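Side-chain contacts in xylosidase (Xanthomonas axonopodis pv. citri, PDB 6XN2), which probably hydrolyses the beta-xylosidic linkages of xylan-derived oligosaccharides, as a calcium-containing member of glycoside hydrolase family 43: residues Q206-V209 / A214-P217; L239-T244 / H251-F256; H195-D198 / T204-E207. All blocks are in the same frame, centred on the assembly; numbering follows the deposited sequence.

Interaction 1. Residues Q206-V209 / A214-P217; sequences QEPV and ALGP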
ATOM      1  N   GLN A 206      21.901  -3.158   7.434  1.00 31.60           N
ATOM      2  CA  GLN A 206      21.694  -2.416   6.207  1.00 32.66           C
ATOM      3  C   GLN A 206      21.029  -3.269   5.172  1.00 31.62           C
ATOM      4  O   GLN A 206      20.867  -4.425   5.367  1.00 31.45           O
ATOM      5  CB  GLN A 206      22.988  -1.843   5.672  1.00 34.78           C
ATOM      6  CG  GLN A 206      23.721  -0.985   6.658  1.00 40.73           C
ATOM      7  CD  GLN A 206      23.032   0.312   7.003  1.00 51.27           C
ATOM      8  OE1 GLN A 206      22.102   0.729   6.357  1.00 53.17           O
ATOM      9  NE2 GLN A 206      23.496   0.945   8.052  1.00 53.48           N
ATOM     10  N   GLU A 207      20.629  -2.661   4.070  1.00 29.09           N
ATOM     11  CA  GLU A 207      19.991  -3.351   2.980  1.00 27.22           C
ATOM     12  C   GLU A 207      20.971  -4.315   2.397  1.00 31.48           C
ATOM     13  O   GLU A 207      22.085  -3.986   2.214  1.00 28.55           O
ATOM     14  CB  GLU A 207      19.613  -2.352   1.901  1.00 29.66           C
ATOM     15  CG  GLU A 207      18.753  -2.887   0.808  1.00 32.42           C
ATOM     16  CD  GLU A 207      18.508  -1.903  -0.308  1.00 33.61           C
ATOM     17  OE1 GLU A 207      18.236  -0.753  -0.053  1.00 26.96           O
ATOM     18  OE2 GLU A 207      18.589  -2.315  -1.445  1.00 33.49           O
ATOM     19  N   PRO A 208      20.529  -5.511   2.065  1.00 28.53           N
ATOM     20  CA  PRO A 208      21.423  -6.489   1.480  1.00 29.34           C
ATOM     21  C   PRO A 208      21.832  -6.128   0.054  1.00 31.68           C
ATOM     22  O   PRO A 208      21.131  -5.421  -0.604  1.00 30.59           O
ATOM     23  CB  PRO A 208      20.598  -7.755   1.487  1.00 31.41           C
ATOM     24  CG  PRO A 208      19.213  -7.318   1.621  1.00 30.57           C
ATOM     25  CD  PRO A 208      19.217  -6.073   2.371  1.00 31.32           C
ATOM     26  N   VAL A 209      22.954  -6.644  -0.403  1.00 27.91           N
ATOM     27  CA  VAL A 209      23.438  -6.355  -1.737  1.00 32.49           C
ATOM     28  C   VAL A 209      23.849  -7.573  -2.506  1.00 29.70           C
ATOM     29  O   VAL A 209      24.031  -8.612  -1.952  1.00 27.36           O
ATOM     30  CB  VAL A 209      24.676  -5.429  -1.704  1.00 34.77           C
ATOM     31  CG1 VAL A 209      24.330  -4.089  -1.119  1.00 29.79           C
ATOM     32  CG2 VAL A 209      25.796  -6.054  -0.923  1.00 32.77           C
ATOM     33  N   ALA A 214      17.065 -10.478  -1.367  1.00 25.82           N
ATOM     34  CA  ALA A 214      16.480  -9.214  -1.036  1.00 26.96           C
ATOM     35  C   ALA A 214      15.531  -9.369   0.134  1.00 27.70           C
ATOM     36  O   ALA A 214      14.935 -10.382   0.334  1.00 27.21           O
ATOM     37  CB  ALA A 214      15.731  -8.649  -2.210  1.00 27.39           C
ATOM     38  N   LEU A 215      15.350  -8.304   0.859  1.00 24.93           N
ATOM     39  CA  LEU A 215      14.395  -8.322   1.954  1.00 29.17           C
ATOM     40  C   LEU A 215      12.987  -8.402   1.386  1.00 31.17           C
ATOM     41  O   LEU A 215      12.716  -7.875   0.302  1.00 26.94           O
ATOM     42  CB  LEU A 215      14.551  -7.076   2.828  1.00 29.64           C
ATOM     43  CG  LEU A 215      15.908  -6.919   3.510  1.00 27.50           C
ATOM     44  CD1 LEU A 215      16.001  -5.579   4.180  1.00 32.29           C
ATOM     45  CD2 LEU A 215      16.118  -8.036   4.516  1.00 32.65           C
ATOM     46  N   GLY A 216      12.104  -9.079   2.118  1.00 29.32           N
ATOM     47  CA  GLY A 216      10.704  -9.163   1.759  1.00 30.25           C
ATOM     48  C   GLY A 216       9.853  -8.435   2.778  1.00 27.79           C
ATOM     49  O   GLY A 216      10.347  -8.023   3.830  1.00 25.54           O
ATOM     50  N   PRO A 217       8.560  -8.270   2.477  1.00 28.48           N
ATOM     51  CA  PRO A 217       7.669  -7.658   3.468  1.00 27.10           C
ATOM     52  C   PRO A 217       7.502  -8.574   4.679  1.00 26.26           C
ATOM     53  O   PRO A 217       7.899  -9.736   4.628  1.00 26.84           O
ATOM     54  CB  PRO A 217       6.352  -7.490   2.701  1.00 26.89           C
ATOM     55  CG  PRO A 217       6.389  -8.580   1.659  1.00 28.03           C
ATOM     56  CD  PRO A 217       7.843  -8.721   1.270  1.00 27.78           C
TER

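Interaction 2. Residues L239-T244 / H251-F256; sequences LDEHGT and HARRFF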
ATOM      1  N   LEU A 239       9.922 -15.634  -4.720  1.00 29.20           N
ATOM      2  CA  LEU A 239      10.800 -16.499  -5.507  1.00 30.78           C
ATOM      3  C   LEU A 239      10.744 -16.161  -6.994  1.00 33.55           C
ATOM      4  O   LEU A 239       9.752 -15.608  -7.472  1.00 31.15           O
ATOM      5  CB  LEU A 239      10.416 -17.966  -5.305  1.00 33.94           C
ATOM      6  CG  LEU A 239      10.281 -18.487  -3.873  1.00 30.75           C
ATOM      7  CD1 LEU A 239       9.559 -19.819  -3.882  1.00 33.91           C
ATOM      8  CD2 LEU A 239      11.653 -18.627  -3.226  1.00 30.86           C
ATOM      9  N   ASP A 240      11.805 -16.508  -7.723  1.00 33.22           N
ATOM     10  CA  ASP A 240      11.799 -16.341  -9.172  1.00 37.59           C
ATOM     11  C   ASP A 240      11.256 -17.591  -9.856  1.00 41.93           C
ATOM     12  O   ASP A 240      10.753 -18.503  -9.202  1.00 41.80           O
ATOM     13  CB  ASP A 240      13.202 -16.000  -9.706  1.00 38.31           C
ATOM     14  CG  ASP A 240      14.239 -17.097  -9.449  1.00 38.00           C
ATOM     15  OD1 ASP A 240      13.882 -18.254  -9.146  1.00 38.72           O
ATOM     16  OD2 ASP A 240      15.443 -16.789  -9.569  1.00 38.87           O
ATOM     17  N   GLU A 241      11.373 -17.618 -11.178  1.00 45.24           N
ATOM     18  CA  GLU A 241      10.908 -18.734 -11.994  1.00 47.18           C
ATOM     19  C   GLU A 241      11.512 -20.073 -11.564  1.00 49.72           C
ATOM     20  O   GLU A 241      10.885 -21.121 -11.714  1.00 57.48           O
ATOM     21  CB  GLU A 241      11.234 -18.465 -13.468  1.00 54.48           C
ATOM     22  CG  GLU A 241      12.706 -18.110 -13.745  1.00 54.66           C
ATOM     23  CD  GLU A 241      13.025 -16.633 -13.534  1.00 46.83           C
ATOM     24  OE1 GLU A 241      12.182 -15.906 -12.969  1.00 48.53           O
ATOM     25  OE2 GLU A 241      14.119 -16.193 -13.942  1.00 51.47           O
ATOM     26  N   HIS A 242      12.727 -20.031 -11.024  1.00 47.95           N
ATOM     27  CA  HIS A 242      13.447 -21.245 -10.647  1.00 50.04           C
ATOM     28  C   HIS A 242      13.275 -21.609  -9.177  1.00 45.33           C
ATOM     29  O   HIS A 242      13.969 -22.490  -8.673  1.00 47.34           O
ATOM     30  CB  HIS A 242      14.942 -21.096 -10.948  1.00 52.97           C
ATOM     31  CG  HIS A 242      15.238 -20.594 -12.326  1.00 61.95           C
ATOM     32  ND1 HIS A 242      14.774 -21.219 -13.463  1.00 65.06           N
ATOM     33  CD2 HIS A 242      15.960 -19.529 -12.750  1.00 62.38           C
ATOM     34  CE1 HIS A 242      15.190 -20.556 -14.529  1.00 69.42           C
ATOM     35  NE2 HIS A 242      15.914 -19.529 -14.123  1.00 70.35           N
ATOM     36  N   GLY A 243      12.363 -20.930  -8.488  1.00 39.44           N
ATOM     37  CA  GLY A 243      12.147 -21.185  -7.075  1.00 38.07           C
ATOM     38  C   GLY A 243      13.256 -20.647  -6.189  1.00 38.40           C
ATOM     39  O   GLY A 243      13.397 -21.053  -5.034  1.00 36.06           O
ATOM     40  N   THR A 244      14.031 -19.712  -6.689  1.00 36.49           N
ATOM     41  CA  THR A 244      15.071 -19.111  -5.911  1.00 36.19           C
ATOM     42  C   THR A 244      14.640 -17.728  -5.464  1.00 36.19           C
ATOM     43  O   THR A 244      14.123 -16.993  -6.236  1.00 34.23           O
ATOM     44  CB  THR A 244      16.336 -18.972  -6.757  1.00 35.39           C
ATOM     45  OG1 THR A 244      16.773 -20.264  -7.127  1.00 43.19           O
ATOM     46  CG2 THR A 244      17.423 -18.339  -5.994  1.00 36.73           C
ATOM     47  N   HIS A 251      16.678  -5.253  -8.827  1.00 29.80           N
ATOM     48  CA  HIS A 251      15.756  -4.155  -8.585  1.00 29.68           C
ATOM     49  C   HIS A 251      14.515  -4.097  -9.487  1.00 31.54           C
ATOM     50  O   HIS A 251      13.611  -3.402  -9.200  1.00 31.37           O
ATOM     51  CB  HIS A 251      16.459  -2.812  -8.599  1.00 28.26           C
ATOM     52  CG  HIS A 251      17.520  -2.672  -7.568  1.00 28.41           C
ATOM     53  ND1 HIS A 251      18.014  -1.464  -7.173  1.00 31.54           N
ATOM     54  CD2 HIS A 251      18.177  -3.592  -6.843  1.00 31.87           C
ATOM     55  CE1 HIS A 251      18.936  -1.643  -6.257  1.00 30.86           C
ATOM     56  NE2 HIS A 251      19.056  -2.927  -6.044  1.00 27.08           N
ATOM     57  N   ALA A 252      14.515  -4.844 -10.569  1.00 29.74           N
ATOM     58  CA  ALA A 252      13.404  -4.955 -11.454  1.00 32.38           C
ATOM     59  C   ALA A 252      12.275  -5.717 -10.800  1.00 34.95           C
ATOM     60  O   ALA A 252      11.163  -5.442 -11.059  1.00 32.40           O
ATOM     61  CB  ALA A 252      13.833  -5.670 -12.689  1.00 32.76           C
ATOM     62  N   ARG A 253      12.587  -6.655  -9.923  1.00 28.87           N
ATOM     63  CA  ARG A 253      11.574  -7.460  -9.275  1.00 29.95           C
ATOM     64  C   ARG A 253      11.502  -7.487  -7.743  1.00 30.41           C
ATOM     65  O   ARG A 253      10.480  -7.748  -7.211  1.00 27.36           O
ATOM     66  CB  ARG A 253      11.695  -8.893  -9.772  1.00 32.83           C
ATOM     67  CG  ARG A 253      11.758  -9.043 -11.268  1.00 29.59           C
ATOM     68  CD  ARG A 253      11.785 -10.479 -11.698  1.00 30.47           C
ATOM     69  NE  ARG A 253      13.062 -11.074 -11.432  1.00 30.21           N
ATOM     70  CZ  ARG A 253      13.365 -12.320 -11.699  1.00 34.91           C
ATOM     71  NH1 ARG A 253      12.484 -13.101 -12.251  1.00 32.70           N
ATOM     72  NH2 ARG A 253      14.546 -12.772 -11.413  1.00 31.51           N
ATOM     73  N   ARG A 254      12.612  -7.235  -7.066  1.00 26.91           N
ATOM     74  CA  ARG A 254      12.627  -7.354  -5.590  1.00 29.78           C
ATOM     75  C   ARG A 254      11.727  -6.313  -4.924  1.00 29.40           C
ATOM     76  O   ARG A 254      11.597  -5.230  -5.426  1.00 28.27           O
ATOM     77  CB  ARG A 254      14.046  -7.326  -5.029  1.00 29.88           C
ATOM     78  CG  ARG A 254      14.750  -5.990  -5.151  1.00 32.96           C
ATOM     79  CD  ARG A 254      14.476  -5.053  -4.029  1.00 50.43           C
ATOM     80  NE  ARG A 254      15.172  -3.805  -4.215  1.00 61.74           N
ATOM     81  CZ  ARG A 254      14.720  -2.815  -4.951  1.00 57.79           C
ATOM     82  NH1 ARG A 254      13.574  -2.937  -5.580  1.00 64.08           N
ATOM     83  NH2 ARG A 254      15.403  -1.705  -5.061  1.00 41.28           N
ATOM     84  N   PHE A 255      11.166  -6.688  -3.786  1.00 25.82           N
ATOM     85  CA  PHE A 255      10.295  -5.848  -2.996  1.00 28.63           C
ATOM     86  C   PHE A 255      10.919  -4.557  -2.502  1.00 28.00           C
ATOM     87  O   PHE A 255      11.997  -4.562  -2.044  1.00 29.44           O
ATOM     88  CB  PHE A 255       9.759  -6.664  -1.824  1.00 25.46           C
ATOM     89  CG  PHE A 255       9.016  -5.859  -0.815  1.00 27.46           C
ATOM     90  CD1 PHE A 255       7.707  -5.562  -0.996  1.00 26.29           C
ATOM     91  CD2 PHE A 255       9.644  -5.388   0.291  1.00 27.78           C
ATOM     92  CE1 PHE A 255       7.020  -4.822  -0.095  1.00 27.23           C
ATOM     93  CE2 PHE A 255       8.964  -4.638   1.204  1.00 28.40           C
ATOM     94  CZ  PHE A 255       7.645  -4.351   1.005  1.00 29.01           C
ATOM     95  N   PHE A 256      10.209  -3.447  -2.616  1.00 26.07           N
ATOM     96  CA  PHE A 256      10.672  -2.166  -2.137  1.00 28.03           C
ATOM     97  C   PHE A 256       9.772  -1.641  -1.042  1.00 28.32           C
ATOM     98  O   PHE A 256      10.244  -1.384   0.006  1.00 26.07           O
ATOM     99  CB  PHE A 256      10.744  -1.151  -3.236  1.00 28.79           C
ATOM    100  CG  PHE A 256      11.406   0.135  -2.860  1.00 30.22           C
ATOM    101  CD1 PHE A 256      10.680   1.187  -2.392  1.00 28.34           C
ATOM    102  CD2 PHE A 256      12.751   0.317  -3.061  1.00 29.10           C
ATOM    103  CE1 PHE A 256      11.272   2.371  -2.094  1.00 29.16           C
ATOM    104  CE2 PHE A 256      13.342   1.500  -2.764  1.00 28.25           C
ATOM    105  CZ  PHE A 256      12.605   2.527  -2.281  1.00 29.34           C
TER
HETATM  106  O   HOH W   1      15.776 -15.463 -12.002  1.00 46.93           O

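Interaction 3. Residues H195-D198 / T204-E207; sequences HYRD and THQE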
ATOM      1  N   HIS A 195      16.811  -1.985   8.370  1.00 28.06           N
ATOM      2  CA  HIS A 195      17.435  -1.974   9.693  1.00 29.72           C
ATOM      3  C   HIS A 195      16.941  -3.082  10.619  1.00 28.80           C
ATOM      4  O   HIS A 195      17.289  -3.100  11.804  1.00 25.97           O
ATOM      5  CB  HIS A 195      17.219  -0.625  10.365  1.00 27.94           C
ATOM      6  CG  HIS A 195      18.041   0.471   9.769  1.00 32.48           C
ATOM      7  ND1 HIS A 195      17.488   1.526   9.076  1.00 38.09           N
ATOM      8  CD2 HIS A 195      19.382   0.663   9.741  1.00 33.38           C
ATOM      9  CE1 HIS A 195      18.452   2.327   8.657  1.00 32.22           C
ATOM     10  NE2 HIS A 195      19.611   1.823   9.044  1.00 41.84           N
ATOM     11  N   TYR A 196      16.146  -3.988  10.113  1.00 27.55           N
ATOM     12  CA  TYR A 196      15.607  -5.050  10.922  1.00 27.61           C
ATOM     13  C   TYR A 196      15.879  -6.446  10.402  1.00 28.50           C
ATOM     14  O   TYR A 196      15.894  -6.644   9.256  1.00 25.73           O
ATOM     15  CB  TYR A 196      14.101  -4.886  11.032  1.00 27.76           C
ATOM     16  CG  TYR A 196      13.657  -3.614  11.663  1.00 29.63           C
ATOM     17  CD1 TYR A 196      13.578  -2.454  10.954  1.00 26.48           C
ATOM     18  CD2 TYR A 196      13.297  -3.587  12.975  1.00 28.15           C
ATOM     19  CE1 TYR A 196      13.180  -1.297  11.550  1.00 26.93           C
ATOM     20  CE2 TYR A 196      12.895  -2.456  13.561  1.00 29.24           C
ATOM     21  CZ  TYR A 196      12.846  -1.306  12.853  1.00 28.37           C
ATOM     22  OH  TYR A 196      12.445  -0.199  13.477  1.00 29.91           O
ATOM     23  N   ARG A 197      16.119  -7.381  11.304  1.00 26.96           N
ATOM     24  CA  ARG A 197      16.256  -8.786  11.003  1.00 26.56           C
ATOM     25  C   ARG A 197      15.537  -9.494  12.129  1.00 29.53           C
ATOM     26  O   ARG A 197      15.735  -9.154  13.225  1.00 29.01           O
ATOM     27  CB  ARG A 197      17.683  -9.249  10.933  1.00 29.37           C
ATOM     28  CG  ARG A 197      18.525  -8.579   9.898  1.00 22.35           C
ATOM     29  CD  ARG A 197      18.073  -8.873   8.519  1.00 29.39           C
ATOM     30  NE  ARG A 197      19.042  -8.446   7.542  1.00 28.14           N
ATOM     31  CZ  ARG A 197      19.125  -7.228   7.081  1.00 28.06           C
ATOM     32  NH1 ARG A 197      18.299  -6.319   7.493  1.00 25.31           N
ATOM     33  NH2 ARG A 197      20.043  -6.931   6.216  1.00 30.17           N
ATOM     34  N   ASP A 198      14.706 -10.440  11.799  1.00 29.24           N
ATOM     35  CA  ASP A 198      13.954 -11.198  12.747  1.00 32.59           C
ATOM     36  C   ASP A 198      13.233 -10.316  13.746  1.00 32.88           C
ATOM     37  O   ASP A 198      13.379 -10.583  14.904  1.00 30.83           O
ATOM     38  CB  ASP A 198      14.851 -12.231  13.462  1.00 33.87           C
ATOM     39  CG  ASP A 198      15.556 -13.183  12.501  1.00 37.81           C
ATOM     40  OD1 ASP A 198      14.926 -13.715  11.604  1.00 38.32           O
ATOM     41  OD2 ASP A 198      16.753 -13.401  12.652  1.00 39.75           O
ATOM     42  N   THR A 204      23.379  -1.029  12.568  1.00 30.38           N
ATOM     43  CA  THR A 204      24.309  -1.525  11.555  1.00 31.17           C
ATOM     44  C   THR A 204      23.646  -2.491  10.573  1.00 32.88           C
ATOM     45  O   THR A 204      24.286  -2.947   9.627  1.00 30.24           O
ATOM     46  CB  THR A 204      25.528  -2.229  12.188  1.00 30.94           C
ATOM     47  OG1 THR A 204      25.116  -3.452  12.808  1.00 29.67           O
ATOM     48  CG2 THR A 204      26.189  -1.328  13.218  1.00 30.56           C
ATOM     49  N   HIS A 205      22.376  -2.815  10.803  1.00 29.45           N
ATOM     50  CA  HIS A 205      21.602  -3.563   9.816  1.00 30.32           C
ATOM     51  C   HIS A 205      21.419  -2.713   8.560  1.00 29.30           C
ATOM     52  O   HIS A 205      20.820  -1.643   8.614  1.00 27.29           O
ATOM     53  CB  HIS A 205      20.228  -3.959  10.366  1.00 28.10           C
ATOM     54  CG  HIS A 205      20.222  -5.204  11.203  1.00 28.33           C
ATOM     55  ND1 HIS A 205      21.287  -6.073  11.265  1.00 32.80           N
ATOM     56  CD2 HIS A 205      19.262  -5.724  12.006  1.00 30.20           C
ATOM     57  CE1 HIS A 205      20.989  -7.075  12.079  1.00 28.49           C
ATOM     58  NE2 HIS A 205      19.768  -6.887  12.540  1.00 29.71           N
ATOM     59  N   GLN A 206      21.901  -3.158   7.434  1.00 31.60           N
ATOM     60  CA  GLN A 206      21.694  -2.416   6.207  1.00 32.66           C
ATOM     61  C   GLN A 206      21.029  -3.269   5.172  1.00 31.62           C
ATOM     62  O   GLN A 206      20.867  -4.425   5.367  1.00 31.45           O
ATOM     63  CB  GLN A 206      22.988  -1.843   5.672  1.00 34.78           C
ATOM     64  CG  GLN A 206      23.721  -0.985   6.658  1.00 40.73           C
ATOM     65  CD  GLN A 206      23.032   0.312   7.003  1.00 51.27           C
ATOM     66  OE1 GLN A 206      22.102   0.729   6.357  1.00 53.17           O
ATOM     67  NE2 GLN A 206      23.496   0.945   8.052  1.00 53.48           N
ATOM     68  N   GLU A 207      20.629  -2.661   4.070  1.00 29.09           N
ATOM     69  CA  GLU A 207      19.991  -3.351   2.980  1.00 27.22           C
ATOM     70  C   GLU A 207      20.971  -4.315   2.397  1.00 31.48           C
ATOM     71  O   GLU A 207      22.085  -3.986   2.214  1.00 28.55           O
ATOM     72  CB  GLU A 207      19.613  -2.352   1.901  1.00 29.66           C
ATOM     73  CG  GLU A 207      18.753  -2.887   0.808  1.00 32.42           C
ATOM     74  CD  GLU A 207      18.508  -1.903  -0.308  1.00 33.61           C
ATOM     75  OE1 GLU A 207      18.236  -0.753  -0.053  1.00 26.96           O
ATOM     76  OE2 GLU A 207      18.589  -2.315  -1.445  1.00 33.49           O
TER
HETATM   77  O   HOH W   2      18.219  -7.831  14.753  1.00 40.42           O

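Interaction 1. Residues Q206-V209 / A214-P217
P208 and L215 meet against one face of a flat group, the guanidinium of R197: L215 CD2 stands over its CZ, and P208 CD lies on the same side, toward the NH2 rim. The proline ring itself is puckered, and it turns its CG and CD atoms to the leucine. P208 CD lies 3.6 Å from L215 CG, the closest approach, and 3.7 Å from the CD1 methyl of the same leucine. P208 CG adds a third contact, 3.8 Å from L215 CG. The two side chains cross obliquely, with the CG-CD edge of the ring against the leucine branch point. The torsion chi1 of L215 (-62°) sets CG beside the backbone N, and the fork then sends CD1 to the proline and CD2 to R197. A214 contributes mainly its backbone, its CA standing 4.3 Å from P208 CG.

No hydrogen bond joins the two segments, and the contact is apolar. Proline suits its side because the rigid ring offers a ready-made hydrocarbon surface, and the residue has no backbone N-H needing a partner; a branched leucine suits the other by serving two neighbours at once.

Both segments belong to the long loop between strands 200-201 and 218-221. L215 also touches E235 of strand 234-239, and the E235 carboxylate accepts from G216 N, while P217 pairs its backbone with V236; across the loop, R197 belongs to strand 196-197.

Interaction 2. Residues L239-T244 / H251-F256
E241 and R253 meet with their side chains crossing at about a right angle, and their carboxylate and guanidinium planes stand 43° apart. Despite that twist the salt bridge is well formed: R253 NH1 donates to E241 OE1 over 2.9 Å, with the acceptor close to the guanidinium plane and the syn lone pair of the oxygen in use. In E241, chi1 (53°) puts CG over the centre of the H242 ring, and the bend at chi2 (-84°) then turns the carboxylate toward R253.

The other end of the guanidinium is joined through water 1, which accepts from R253 NH2 at 3.0 Å and donates to both E241 OE2 and D240 OD2. D240 itself touches the arginine with CB, 3.9 Å from R253 NH2. Its OD1 looks the other way, into its own turn, where H242 N (2.8 Å) and T244 N (2.9 Å) reach it from opposite faces of the carboxylate. The bond from H242 N makes an Asx turn, set within the type I beta turn D240-G243, and aspartate is just long enough to close it. G243 follows with positive phi, easy for a residue lacking CB.

Arginine suits its place twice over. Its N-H groups serve E241, water 1 and D250, which forms a salt bridge with NE, while its flat charged group makes a cation-pi contact with Y294 on strand 292-299. The contact lies on the connection from strand 234-239 to strand 257-264, with R253 O also bonded to the hydroxyl of Y272 on strand 267-273.

Interaction 3. Residues H195-D198 / T204-E207
R197 carries its CG beside the backbone N (chi1 -60°), which lays that atom over the imidazole of H205, and the bend at chi2 then turns CD and the guanidinium toward Q206 O. H205, whose own CG also stands beside its backbone N, brings the ring in from the facing segment, and the two side chains slide past each other in opposite directions. R197 CG sits over one ring face, 3.5 Å from the centroid and 18° off the normal, a CH-pi contact. A long arginine fits here because its CB and CG lie against the ring while its charged end travels on to polar partners.

Two backbone carbonyls near its plane fix the rotation of the guanidinium. R197 NH2 donates to Q206 O over 2.8 Å, nearly along the C=O axis, and NH1 donates over 3.0 Å to Y196 O, met from above its carbonyl plane; Q194 O is a further acceptor for NH1. Strand 196-197 pairs with 200-201 in a small antiparallel hairpin, within the excursion between strands 181-185 and 218-221 of the five-bladed beta-propeller that family 43 enzymes share. The contact therefore fastens the chain leaving this hairpin back onto its first strand.

Histidine suits position 205 because its flat ring offers a face to R197 CG and an edge to H195 O, 3.3 Å from CD2, while NE2 still reaches water 2 (2.9 Å), which bridges to R197 O. In return H205 O lies 3.6 Å from H195 CA in a CA-H...O contact. The side chains of Q206 and H195 run side by side, amide and ring planes steeply turned (74°), in a loose approach of 3.8 Å between Q206 OE1 and H195 NE2. Beyond, Y196 stacks on Y167 and its hydroxyl binds a PEG molecule, probably from the crystallisation liquor.

Overall arrangement
Along the chain, interaction 3 comes first, closing the loop that holds the short hairpin of strands 196-197 and 200-201. Interaction 1 begins on the segment where it ends, sharing Q206 and E207, and closes the next bend before strand 218-221; R197 of interaction 3 reaches into it. After strands 218-221 and 234-239, interaction 2 closes a separate loop leading to strand 257-264. Apart from the shared join, the three neither nest nor cross. In space, A214 packs on R254 and P217 on F255, which brings the excursion between strands 181-185 and 218-221 against the connection from 234-239 to 257-264, while interactions 2 and 3 do not touch.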